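Local structure of glyoxalase 3 (Candida albicans, 4LRU) at residues G132-A137 and I233-C238; E171-V176 and E203-N208; S13-F18 and G22-V27. The protein converts methylglyoxal to D-lactate in a single step that needs no glutathione, and so detoxifies methylglyoxal made by metabolism. All blocks are in the same frame, centred on the assembly; numbering follows the deposited sequence. Where two conformers were deposited one is given.

Contact 1: residues G132-A137 and I233-C238; sequences GGVVSA and IAAFEC
One water ties Gly132 to Phe236. It donates to Gly132 O at 2.8 Å and to Phe236 O at 3.1 Å. No direct hydrogen bond joins 132-137 to 233-238, so the water supplies the polar link and the rest is apolar. Val134 carries that part with a single methyl. Its CG1 stands anti to the backbone N (chi1 165°), which leaves CG2 beside that N and against the end of the helix. CG2 lies 3.7 Å from Phe236 CA and 3.8 Å from Phe236 CB. The same methyl reaches Ala235 CB at 4.1 Å. These are an inner strand of the main sheet and the last helix of the DJ-1/PfpI fold: strand 134-138 lies between strands 102-105 and 216-219, and helix 225-236 packs on it. Val134 CG2 and Gly133 CA sit at the edge of the Phe236 ring, near its plane, with Gly133 CA 4.4 Å from Phe236 CE1. The ring also touches Val5, Asp101 and Ile102. Gly132 has positive phi (93°) and is the C-prime residue of a Schellman motif that ends helix 119-130. Val232, one turn before Phe236, touches both Val134 and Ser136.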
loop_
_atom_site.group_PDB
_atom_site.type_symbol
_atom_site.label_atom_id
_atom_site.label_comp_id
_atom_site.label_asym_id
_atom_site.label_seq_id
_atom_site.Cartn_x
_atom_site.Cartn_y
_atom_site.Cartn_z
ATOM N N GLY A 132 -17.076 8.464 1.826
ATOM C CA GLY A 132 -17.575 7.467 0.878
ATOM C C GLY A 132 -16.591 7.065 -0.209
ATOM O O GLY A 132 -16.994 6.482 -1.231
ATOM N N GLY A 133 -15.315 7.400 -0.025
ATOM C CA GLY A 133 -14.238 6.896 -0.849
ATOM C C GLY A 133 -13.799 5.472 -0.536
ATOM O O GLY A 133 -14.382 4.797 0.319
ATOM N N VAL A 134 -12.765 5.019 -1.235
ATOM C CA VAL A 134 -12.256 3.664 -1.073
ATOM C C VAL A 134 -10.853 3.740 -0.478
ATOM O O VAL A 134 -10.001 4.514 -0.943
ATOM C CB VAL A 134 -12.274 2.893 -2.413
ATOM C CG1 VAL A 134 -11.410 1.639 -2.340
ATOM C CG2 VAL A 134 -13.702 2.536 -2.783
ATOM N N VAL A 135 -10.623 2.924 0.548
ATOM C CA VAL A 135 -9.319 2.809 1.186
ATOM C C VAL A 135 -8.786 1.398 0.944
ATOM O O VAL A 135 -9.506 0.406 1.114
ATOM C CB VAL A 135 -9.408 3.076 2.701
ATOM C CG1 VAL A 135 -8.056 2.857 3.367
ATOM C CG2 VAL A 135 -9.912 4.485 2.962
ATOM N N SER A 136 -7.525 1.320 0.540
ATOM C CA SER A 136 -6.962 0.105 -0.027
ATOM C C SER A 136 -5.476 0.025 0.268
ATOM O O SER A 136 -4.817 1.031 0.529
ATOM C CB SER A 136 -7.215 0.055 -1.522
ATOM O OG SER A 136 -6.553 1.119 -2.175
ATOM N N ALA A 137 -4.949 -1.189 0.225
ATOM C CA ALA A 137 -3.526 -1.411 0.364
ATOM C C ALA A 137 -3.170 -2.795 -0.146
ATOM O O ALA A 137 -3.998 -3.710 -0.168
ATOM C CB ALA A 137 -3.116 -1.263 1.819
ATOM N N ILE A 233 -11.146 0.272 -8.236
ATOM C CA ILE A 233 -12.033 0.924 -9.215
ATOM C C ILE A 233 -13.433 0.304 -9.164
ATOM O O ILE A 233 -14.444 1.014 -9.137
ATOM C CB ILE A 233 -11.449 0.867 -10.638
ATOM C CG1 ILE A 233 -10.175 1.727 -10.689
ATOM C CG2 ILE A 233 -12.482 1.313 -11.672
ATOM C CD1 ILE A 233 -9.334 1.569 -11.931
ATOM N N ALA A 234 -13.487 -1.026 -9.120
ATOM C CA ALA A 234 -14.764 -1.741 -9.054
ATOM C C ALA A 234 -15.588 -1.320 -7.837
ATOM O O ALA A 234 -16.823 -1.219 -7.915
ATOM C CB ALA A 234 -14.516 -3.243 -9.015
ATOM N N ALA A 235 -14.919 -1.141 -6.701
ATOM C CA ALA A 235 -15.617 -0.847 -5.444
ATOM C C ALA A 235 -16.046 0.620 -5.386
ATOM O O ALA A 235 -17.042 0.961 -4.744
ATOM C CB ALA A 235 -14.748 -1.201 -4.243
ATOM N N PHE A 236 -15.307 1.456 -6.106
ATOM C CA PHE A 236 -15.405 2.926 -6.030
ATOM C C PHE A 236 -16.471 3.442 -6.981
ATOM O O PHE A 236 -17.219 4.356 -6.643
ATOM C CB PHE A 236 -14.034 3.500 -6.412
ATOM C CG PHE A 236 -13.941 5.003 -6.417
ATOM C CD1 PHE A 236 -13.905 5.715 -5.235
ATOM C CD2 PHE A 236 -13.770 5.685 -7.607
ATOM C CE1 PHE A 236 -13.754 7.084 -5.234
ATOM C CE2 PHE A 236 -13.618 7.067 -7.624
ATOM C CZ PHE A 236 -13.608 7.770 -6.426
ATOM N N GLU A 237 -16.514 2.872 -8.186
ATOM C CA GLU A 237 -17.496 3.232 -9.212
ATOM C C GLU A 237 -18.766 2.372 -9.094
ATOM O O GLU A 237 -18.791 1.393 -8.354
ATOM C CB GLU A 237 -16.880 3.052 -10.606
ATOM C CG GLU A 237 -15.515 3.686 -10.800
ATOM C CD GLU A 237 -15.525 5.001 -11.558
ATOM O OE1 GLU A 237 -16.529 5.312 -12.242
ATOM O OE2 GLU A 237 -14.512 5.743 -11.460
ATOM N N CYS A 238 -19.819 2.711 -9.825
ATOM C CA CYS A 238 -20.985 1.819 -9.816
ATOM C C CYS A 238 -21.182 0.924 -11.048
ATOM O O CYS A 238 -22.278 0.399 -11.257
ATOM C CB CYS A 238 -22.260 2.583 -9.468
ATOM S SG CYS A 238 -22.859 3.699 -10.751
HETATM O O HOH W 1 -16.805 4.959 -3.580
#

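Contact 2: residues E171-V176 and E203-N208; sequences EDILGV and EGPWDN
Ile173 meets Pro205 and Trp206 at the surface, where the end of helix 168-173 faces a type I beta turn, Gly204 to Asp207. The helix segment starts at Glu171, an inferred active-site residue. Its CB points away from the turn; OE2 is hydrogen-bonded to His140 NE2 and OE1 to His109 NE2. Asp172 holds Thr177 with OD1. Ile173 makes the contact. With chi1 at -66°, its CG2 is directed at the Trp206 edge, while the CG1 branch, anti to the carbonyl carbon, carries CD1 to Trp206 and Pro205. Ile173 CG2 lies in the plane of the Trp206 ring, at its edge, 3.9 Å from Trp206 CZ2. Ile173 CD1 is also 3.9 Å from Trp206 CZ2, and 4.2 Å from Pro205 CG. Gly175, with positive phi (72°), closes a Schellman motif: Val176 N bonds to Glu171 O and Gly175 N to Asp172 O. In the turn, Pro205 CB sits 4.1 Å above the Trp206 ring plane, over its centre. The Trp206 side chain is about 8 Å from those of Cys139 and His140, the other inferred active-site residues. Gly204 N donates to Asp207 OD2 at 3.0 Å, meeting it from above the carboxylate plane.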
loop_
_atom_site.group_PDB
_atom_site.type_symbol
_atom_site.label_atom_id
_atom_site.label_comp_id
_atom_site.label_asym_id
_atom_site.label_seq_id
_atom_site.Cartn_x
_atom_site.Cartn_y
_atom_site.Cartn_z
ATOM N N GLU A 171 6.767 -14.548 4.943
ATOM C CA GLU A 171 7.836 -13.970 5.772
ATOM C C GLU A 171 8.951 -14.969 6.036
ATOM O O GLU A 171 10.129 -14.596 6.085
ATOM C CB GLU A 171 7.296 -13.428 7.109
ATOM C CG GLU A 171 6.043 -12.565 7.030
ATOM C CD GLU A 171 6.236 -11.234 6.315
ATOM O OE1 GLU A 171 7.252 -11.049 5.609
ATOM O OE2 GLU A 171 5.317 -10.387 6.437
ATOM N N ASP A 172 8.592 -16.250 6.198
ATOM C CA ASP A 172 9.575 -17.307 6.372
ATOM C C ASP A 172 10.412 -17.413 5.103
ATOM O O ASP A 172 11.631 -17.506 5.147
ATOM C CB ASP A 172 8.901 -18.666 6.609
ATOM C CG ASP A 172 8.340 -18.835 8.021
ATOM O OD1 ASP A 172 8.517 -17.954 8.887
ATOM O OD2 ASP A 172 7.717 -19.893 8.268
ATOM N N ILE A 173 9.728 -17.441 3.965
ATOM C CA ILE A 173 10.390 -17.690 2.703
ATOM C C ILE A 173 11.389 -16.558 2.418
ATOM O O ILE A 173 12.494 -16.817 1.924
ATOM C CB ILE A 173 9.363 -17.811 1.562
ATOM C CG1 ILE A 173 8.499 -19.066 1.771
ATOM C CG2 ILE A 173 10.083 -17.904 0.221
ATOM C CD1 ILE A 173 7.234 -19.062 0.945
ATOM N N LEU A 174 11.059 -15.354 2.858
ATOM C CA LEU A 174 11.948 -14.209 2.657
ATOM C C LEU A 174 12.985 -14.062 3.767
ATOM O O LEU A 174 13.866 -13.194 3.703
ATOM C CB LEU A 174 11.135 -12.925 2.526
ATOM C CG LEU A 174 10.251 -12.856 1.278
ATOM C CD1 LEU A 174 9.468 -11.551 1.269
ATOM C CD2 LEU A 174 11.079 -13.011 0.004
ATOM N N GLY A 175 12.878 -14.909 4.780
ATOM C CA GLY A 175 13.840 -14.949 5.865
ATOM C C GLY A 175 13.754 -13.765 6.814
ATOM O O GLY A 175 14.758 -13.393 7.430
ATOM N N VAL A 176 12.561 -13.191 6.963
ATOM C CA VAL A 176 12.397 -12.027 7.843
ATOM C C VAL A 176 11.480 -12.234 9.054
ATOM O O VAL A 176 11.213 -11.301 9.816
ATOM C CB VAL A 176 11.911 -10.810 7.044
ATOM C CG1 VAL A 176 12.877 -10.534 5.901
ATOM C CG2 VAL A 176 10.501 -11.042 6.528
ATOM N N GLU A 203 -4.693 -19.079 -0.913
ATOM C CA GLU A 203 -4.311 -20.491 -0.909
ATOM C C GLU A 203 -2.795 -20.629 -0.832
ATOM O O GLU A 203 -2.274 -21.474 -0.095
ATOM C CB GLU A 203 -4.822 -21.168 -2.167
ATOM C CG GLU A 203 -6.328 -21.177 -2.245
ATOM C CD GLU A 203 -6.829 -22.400 -2.960
ATOM O OE1 GLU A 203 -7.582 -23.181 -2.345
ATOM O OE2 GLU A 203 -6.436 -22.587 -4.128
ATOM N N GLY A 204 -2.099 -19.768 -1.571
ATOM C CA GLY A 204 -0.644 -19.759 -1.570
ATOM C C GLY A 204 -0.101 -18.352 -1.488
ATOM O O GLY A 204 -0.793 -17.384 -1.826
ATOM N N PRO A 205 1.156 -18.214 -1.041
ATOM C CA PRO A 205 1.681 -16.901 -0.689
ATOM C C PRO A 205 1.894 -15.962 -1.875
ATOM O O PRO A 205 2.018 -14.759 -1.671
ATOM C CB PRO A 205 3.034 -17.227 -0.039
ATOM C CG PRO A 205 3.391 -18.570 -0.578
ATOM C CD PRO A 205 2.076 -19.292 -0.648
ATOM N N TRP A 206 1.965 -16.524 -3.085
ATOM C CA TRP A 206 2.274 -15.759 -4.288
ATOM C C TRP A 206 1.070 -15.605 -5.214
ATOM O O TRP A 206 1.206 -15.155 -6.362
ATOM C CB TRP A 206 3.451 -16.383 -5.034
ATOM C CG TRP A 206 4.585 -16.732 -4.125
ATOM C CD1 TRP A 206 5.111 -17.960 -3.933
ATOM C CD2 TRP A 206 5.301 -15.843 -3.244
ATOM N NE1 TRP A 206 6.109 -17.911 -2.994
ATOM C CE2 TRP A 206 6.265 -16.621 -2.572
ATOM C CE3 TRP A 206 5.232 -14.472 -2.975
ATOM C CZ2 TRP A 206 7.141 -16.083 -1.626
ATOM C CZ3 TRP A 206 6.118 -13.933 -2.041
ATOM C CH2 TRP A 206 7.053 -14.746 -1.375
ATOM N N ASP A 207 -0.100 -15.980 -4.714
ATOM C CA ASP A 207 -1.335 -15.932 -5.498
ATOM C C ASP A 207 -1.695 -14.478 -5.799
ATOM O O ASP A 207 -1.467 -13.585 -4.979
ATOM C CB ASP A 207 -2.492 -16.571 -4.717
ATOM C CG ASP A 207 -2.415 -18.094 -4.660
ATOM O OD1 ASP A 207 -1.461 -18.696 -5.200
ATOM O OD2 ASP A 207 -3.327 -18.690 -4.041
ATOM N N ASN A 208 -2.306 -14.278 -6.960
ATOM C CA ASN A 208 -2.963 -13.021 -7.311
ATOM C C ASN A 208 -4.342 -12.999 -6.643
ATOM O O ASN A 208 -5.268 -13.677 -7.092
ATOM C CB ASN A 208 -3.092 -12.956 -8.823
ATOM C CG ASN A 208 -3.747 -11.681 -9.308
ATOM O OD1 ASN A 208 -3.836 -10.677 -8.589
ATOM N ND2 ASN A 208 -4.219 -11.725 -10.546
#

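Contact 3: residues S13-F18 and G22-V27; sequences SYNETF and GKKTGV
The loop between strand 6-10 and helix 29-42 folds back on itself here, and Tyr14 to Phe18 meet Gly22 to Gly26. Two backbone bonds pair the arms. Thr25 N donates to Glu16 O at 3.0 Å, and Phe18 N donates to Lys23 O at 3.0 Å. They flank a single beta bridge between Thr17 and Lys24, a non-hydrogen-bonded pair of the antiparallel arms. Asn15 adds a side-chain bond. Its ND2 donates to Thr25 O at 2.9 Å, nearly straight (164°), with the oxygen in the plane of the amide. Its CG is anti to the backbone N (chi1 175°), and this brings the amide across to the other arm. Asn15 OD1 takes a bond from a water that also accepts from Lys24 NZ. The amide is thus held at both its oxygen and its nitrogen. The extended Lys24 chain runs over the Thr17 backbone, with its CG 3.5 Å from Thr17 N. This hairpin-like loop lies close to the inferred active site of this DJ-1-family enzyme: the Phe18 side chain is about 7 Å from those of Glu171 and His140. Thr25 CG2 lies between the backbone N and the carbonyl carbon (chi1 -165°), which leads it to two aromatic side chains. It is 3.7 Å from Phe18 CB and 4.0 Å from Tyr14 CD2, and it meets the Tyr14 ring at the edge, in plane. Thr25 OG1 is hydrogen-bonded to Asp58 OD2. The Tyr14 ring stacks with Phe113, while the Phe18 ring meets His109. Gly26 comes close to the other arm as well, with its CA 3.3 Å from Tyr14 O in a CA-H...O contact.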
loop_
_atom_site.group_PDB
_atom_site.type_symbol
_atom_site.label_atom_id
_atom_site.label_comp_id
_atom_site.label_asym_id
_atom_site.label_seq_id
_atom_site.Cartn_x
_atom_site.Cartn_y
_atom_site.Cartn_z
ATOM N N SER A 13 8.216 5.525 3.966
ATOM C CA SER A 13 9.366 6.406 4.126
ATOM C C SER A 13 10.577 5.699 4.768
ATOM O O SER A 13 11.659 6.271 4.850
ATOM C CB SER A 13 8.977 7.605 4.999
ATOM O OG SER A 13 8.737 7.213 6.353
ATOM N N TYR A 14 10.401 4.446 5.179
ATOM C CA TYR A 14 11.453 3.715 5.866
ATOM C C TYR A 14 12.337 3.064 4.814
ATOM O O TYR A 14 11.824 2.394 3.924
ATOM C CB TYR A 14 10.845 2.652 6.765
ATOM C CG TYR A 14 11.871 1.939 7.608
ATOM C CD1 TYR A 14 12.355 2.515 8.775
ATOM C CD2 TYR A 14 12.415 0.722 7.201
ATOM C CE1 TYR A 14 13.311 1.876 9.542
ATOM C CE2 TYR A 14 13.376 0.075 7.965
ATOM C CZ TYR A 14 13.803 0.653 9.151
ATOM O OH TYR A 14 14.783 0.055 9.924
ATOM N N ASN A 15 13.643 3.291 4.897
ATOM C CA ASN A 15 14.581 2.773 3.895
ATOM C C ASN A 15 15.913 2.487 4.579
ATOM O O ASN A 15 16.746 3.379 4.728
ATOM C CB ASN A 15 14.699 3.821 2.773
ATOM C CG ASN A 15 15.736 3.488 1.714
ATOM O OD1 ASN A 15 16.456 4.376 1.249
ATOM N ND2 ASN A 15 15.778 2.237 1.280
ATOM N N GLU A 16 16.065 1.254 5.062
ATOM C CA GLU A 16 17.217 0.856 5.860
ATOM C C GLU A 16 17.581 -0.575 5.495
ATOM O O GLU A 16 16.717 -1.360 5.077
ATOM C CB GLU A 16 16.874 0.860 7.351
ATOM C CG GLU A 16 16.396 2.175 7.942
ATOM C CD GLU A 16 17.468 3.236 7.998
ATOM O OE1 GLU A 16 17.091 4.426 8.103
ATOM O OE2 GLU A 16 18.668 2.901 7.918
ATOM N N THR A 17 18.840 -0.921 5.719
ATOM C CA THR A 17 19.282 -2.315 5.735
ATOM C C THR A 17 18.394 -3.159 6.643
ATOM O O THR A 17 18.144 -2.802 7.794
ATOM C CB THR A 17 20.757 -2.449 6.172
ATOM O OG1 THR A 17 20.936 -1.904 7.487
ATOM C CG2 THR A 17 21.664 -1.719 5.197
ATOM N N PHE A 18 17.925 -4.285 6.112
ATOM C CA PHE A 18 16.801 -5.017 6.691
ATOM C C PHE A 18 16.981 -6.529 6.536
ATOM O O PHE A 18 16.835 -7.290 7.498
ATOM C CB PHE A 18 15.501 -4.574 6.011
ATOM C CG PHE A 18 14.286 -5.330 6.453
ATOM C CD1 PHE A 18 13.735 -5.118 7.704
ATOM C CD2 PHE A 18 13.670 -6.232 5.600
ATOM C CE1 PHE A 18 12.591 -5.796 8.098
ATOM C CE2 PHE A 18 12.534 -6.905 5.983
ATOM C CZ PHE A 18 11.994 -6.696 7.239
ATOM N N GLY A 22 21.932 -8.171 3.859
ATOM C CA GLY A 22 22.445 -6.820 4.047
ATOM C C GLY A 22 21.767 -5.785 3.167
ATOM O O GLY A 22 22.099 -4.606 3.233
ATOM N N LYS A 23 20.818 -6.220 2.343
ATOM C CA LYS A 23 20.124 -5.303 1.439
ATOM C C LYS A 23 19.076 -4.485 2.188
ATOM O O LYS A 23 18.591 -4.890 3.249
ATOM C CB LYS A 23 19.420 -6.068 0.312
ATOM C CG LYS A 23 20.336 -6.834 -0.617
ATOM C CD LYS A 23 21.366 -5.940 -1.272
ATOM C CE LYS A 23 22.252 -6.744 -2.212
ATOM N NZ LYS A 23 23.078 -5.845 -3.059
ATOM N N LYS A 24 18.678 -3.363 1.593
ATOM C CA LYS A 24 17.674 -2.490 2.193
ATOM C C LYS A 24 16.246 -2.858 1.821
ATOM O O LYS A 24 15.983 -3.318 0.704
ATOM C CB LYS A 24 17.932 -1.051 1.779
ATOM C CG LYS A 24 19.270 -0.529 2.251
ATOM C CD LYS A 24 19.375 0.975 2.021
ATOM C CE LYS A 24 20.679 1.534 2.552
ATOM N NZ LYS A 24 20.690 3.011 2.383
ATOM N N THR A 25 15.313 -2.624 2.744
ATOM C CA THR A 25 13.920 -2.502 2.368
ATOM C C THR A 25 13.548 -1.048 2.119
ATOM O O THR A 25 14.381 -0.135 2.269
ATOM C CB THR A 25 12.970 -3.154 3.399
ATOM O OG1 THR A 25 11.664 -3.310 2.817
ATOM C CG2 THR A 25 12.847 -2.321 4.658
ATOM N N GLY A 26 12.295 -0.861 1.734
ATOM C CA GLY A 26 11.764 0.407 1.260
ATOM C C GLY A 26 10.545 0.109 0.425
ATOM O O GLY A 26 9.815 -0.834 0.721
ATOM N N VAL A 27 10.319 0.910 -0.607
ATOM C CA VAL A 27 9.136 0.785 -1.465
ATOM C C VAL A 27 9.370 -0.334 -2.481
ATOM O O VAL A 27 10.377 -0.344 -3.173
ATOM C CB VAL A 27 8.880 2.105 -2.201
ATOM C CG1 VAL A 27 7.702 1.979 -3.176
ATOM C CG2 VAL A 27 8.653 3.227 -1.195
HETATM O O HOH W 2 19.098 4.140 0.284
#

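From the N terminus, contact 3 comes first. It closes a short loop within the connection from strand 6-10 to helix 29-42. Contact 1 opens next, on strand 134-138, and closes only at the C-terminal helix 225-236. Contact 2 falls wholly within that span and joins the end of helix 168-173 to the loop before strand 210-213, so these two do not cross. Contact 3 crosses neither, being complete before they begin. Contacts 1 and 3 lie on opposite sides of the chain's centre, their centres about 30 Å apart. Contacts 2 and 3 touch: Val176 CG1 lies 3.6 Å from Phe18 CE2. Contact 2 holds Glu171 of the inferred active site and contact 3 lies beside it, while contact 1 is away from it.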